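Local coordinates for glycoside hydrolase family 5 (Aspergillus oryzae, PDB 6LA0), which is a rutinosidase of the exo-1,3-beta-glucanase type, a secreted glycoside hydrolase that probably acts on beta-linked glucosides, at residues 126-131 against 183-188. Numbering follows the deposited sequence.
Sequences GMHIIV and SYTIEP
H128 to V131 pair in parallel with S183 to E187, joining neighbouring strands of the TIM barrel of this family 5 glycosidase; helix 158-176 lies between them in sequence, giving a beta-alpha-beta crossover. The short strand axes run 4.7 Å apart at 17°. Four backbone bonds fix the register: I129 N to S183 O, T185 N to I129 O (2.8 Å), V131 N to T185 O and E187 N to V131 O. Two CA-H...O contacts share acceptors with these bonds: Y184 CA to I129 O and I130 CA to T185 O.

On the barrel-interior face, NE2 of H128 meets OG1 of T185 at 2.7 Å, nearly straight at 170° and in the plane of the imidazole. CG of H128 stands anti to its backbone N (chi1 -168°), carrying the ring across the strand pair at about a right angle to the threonine side chain. S183 O lies over one ring face, 3.3 Å from ND1 of H128, but at an angle too poor for a hydrogen bond. OG1 of T185 is also bonded to NE1 of W14. Farther along, CG2 of I130 rests 3.6 Å from OE1 of E187, whose carboxylate forms a salt bridge with R89.

I129, V131 and Y184 share the other face, where Y184 packs on helices 110-125 and 158-176. The tyrosine presents CD2 to both aliphatic chains: I129 CB lies alongside at 3.8 Å, whereas V131 CG2 reaches the ring edge. Just before the two strands begin, a water links M127 O to OG of S183, which also bonds S180.

The chemistry is thus two-sided: apolar contacts pack the helix side, while the buried interior side mixes polar groups with I130. There T185 OG1 is held by two side-chain bonds, and the one to NE2 should limit rotation of the H128 ring.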
loop_
_atom_site.group_PDB
_atom_site.type_symbol
_atom_site.label_atom_id
_atom_site.label_comp_id
_atom_site.label_asym_id
_atom_site.label_seq_id
_atom_site.Cartn_x
_atom_site.Cartn_y
_atom_site.Cartn_z
ATOM N N GLY A 126 -7.792 12.915 13.865
ATOM C CA GLY A 126 -8.902 12.629 12.976
ATOM C C GLY A 126 -8.544 11.971 11.663
ATOM O O GLY A 126 -9.292 12.114 10.695
ATOM N N MET A 127 -7.428 11.249 11.591
ATOM C CA MET A 127 -7.038 10.650 10.324
ATOM C C MET A 127 -7.906 9.443 9.988
ATOM O O MET A 127 -8.501 8.807 10.869
ATOM C CB MET A 127 -5.568 10.229 10.350
ATOM C CG MET A 127 -4.581 11.362 10.666
ATOM S SD MET A 127 -2.873 10.871 10.388
ATOM C CE MET A 127 -2.006 12.231 11.168
ATOM N N HIS A 128 -7.977 9.137 8.691
ATOM C CA HIS A 128 -8.591 7.912 8.195
ATOM C C HIS A 128 -7.508 6.863 7.987
ATOM O O HIS A 128 -6.382 7.198 7.611
ATOM C CB HIS A 128 -9.325 8.172 6.876
ATOM C CG HIS A 128 -10.217 7.050 6.438
ATOM N ND1 HIS A 128 -11.485 6.866 6.946
ATOM C CD2 HIS A 128 -10.035 6.072 5.516
ATOM C CE1 HIS A 128 -12.042 5.814 6.367
ATOM N NE2 HIS A 128 -11.183 5.310 5.499
ATOM N N ILE A 129 -7.848 5.592 8.228
ATOM C CA ILE A 129 -6.887 4.487 8.164
ATOM C C ILE A 129 -7.327 3.493 7.091
ATOM O O ILE A 129 -8.440 2.960 7.153
ATOM C CB ILE A 129 -6.746 3.762 9.516
ATOM C CG1 ILE A 129 -6.433 4.742 10.660
ATOM C CG2 ILE A 129 -5.676 2.673 9.413
ATOM C CD1 ILE A 129 -5.076 5.406 10.552
ATOM N N ILE A 130 -6.432 3.220 6.135
ATOM C CA ILE A 130 -6.576 2.136 5.166
ATOM C C ILE A 130 -5.757 0.957 5.693
ATOM O O ILE A 130 -4.523 1.029 5.773
ATOM C CB ILE A 130 -6.103 2.559 3.762
ATOM C CG1 ILE A 130 -7.029 3.609 3.139
ATOM C CG2 ILE A 130 -6.043 1.362 2.810
ATOM C CD1 ILE A 130 -6.392 4.367 1.973
ATOM N N VAL A 131 -6.429 -0.125 6.077
ATOM C CA VAL A 131 -5.742 -1.324 6.534
ATOM C C VAL A 131 -5.539 -2.197 5.299
ATOM O O VAL A 131 -6.510 -2.657 4.690
ATOM C CB VAL A 131 -6.532 -2.046 7.632
ATOM C CG1 VAL A 131 -5.785 -3.282 8.099
ATOM C CG2 VAL A 131 -6.784 -1.114 8.808
ATOM N N SER A 183 -13.673 4.883 10.942
ATOM C CA SER A 183 -12.351 5.412 10.641
ATOM C C SER A 183 -11.543 4.531 9.700
ATOM O O SER A 183 -10.408 4.891 9.377
ATOM C CB SER A 183 -11.552 5.604 11.933
ATOM O OG SER A 183 -12.135 6.585 12.761
ATOM N N TYR A 184 -12.071 3.390 9.262
ATOM C CA TYR A 184 -11.250 2.406 8.571
ATOM C C TYR A 184 -11.808 2.055 7.198
ATOM O O TYR A 184 -13.017 1.913 7.023
ATOM C CB TYR A 184 -11.112 1.122 9.399
ATOM C CG TYR A 184 -10.448 1.335 10.741
ATOM C CD1 TYR A 184 -11.179 1.769 11.840
ATOM C CD2 TYR A 184 -9.086 1.109 10.904
ATOM C CE1 TYR A 184 -10.572 1.970 13.073
ATOM C CE2 TYR A 184 -8.471 1.313 12.123
ATOM C CZ TYR A 184 -9.219 1.737 13.206
ATOM O OH TYR A 184 -8.590 1.927 14.412
ATOM N N THR A 185 -10.900 1.883 6.240
ATOM C CA THR A 185 -11.179 1.291 4.941
ATOM C C THR A 185 -10.404 -0.013 4.836
ATOM O O THR A 185 -9.207 -0.049 5.146
ATOM C CB THR A 185 -10.776 2.268 3.819
ATOM O OG1 THR A 185 -11.720 3.339 3.766
ATOM C CG2 THR A 185 -10.701 1.577 2.458
ATOM N N ILE A 186 -11.070 -1.084 4.404
ATOM C CA ILE A 186 -10.453 -2.404 4.343
ATOM C C ILE A 186 -9.980 -2.687 2.919
ATOM O O ILE A 186 -10.780 -2.691 1.976
ATOM C CB ILE A 186 -11.411 -3.497 4.851
ATOM C CG1 ILE A 186 -11.648 -3.324 6.351
ATOM C CG2 ILE A 186 -10.833 -4.856 4.536
ATOM C CD1 ILE A 186 -12.571 -4.374 6.982
ATOM N N GLU A 187 -8.673 -2.930 2.764
ATOM C CA GLU A 187 -8.079 -3.264 1.469
ATOM C C GLU A 187 -7.586 -4.709 1.488
ATOM O O GLU A 187 -6.503 -4.992 2.030
ATOM C CB GLU A 187 -6.931 -2.294 1.128
ATOM C CG GLU A 187 -6.262 -2.554 -0.236
ATOM C CD GLU A 187 -5.427 -1.378 -0.741
ATOM O OE1 GLU A 187 -4.788 -0.694 0.086
ATOM O OE2 GLU A 187 -5.410 -1.137 -1.972
ATOM N N PRO A 188 -8.328 -5.650 0.902
ATOM C CA PRO A 188 -8.079 -7.083 1.130
ATOM C C PRO A 188 -7.002 -7.723 0.262
ATOM O O PRO A 188 -6.771 -8.924 0.408
ATOM C CB PRO A 188 -9.455 -7.693 0.830
ATOM C CG PRO A 188 -9.999 -6.794 -0.276
ATOM C CD PRO A 188 -9.544 -5.411 0.098
HETATM O O HOH W 1 -11.015 8.795 11.545
#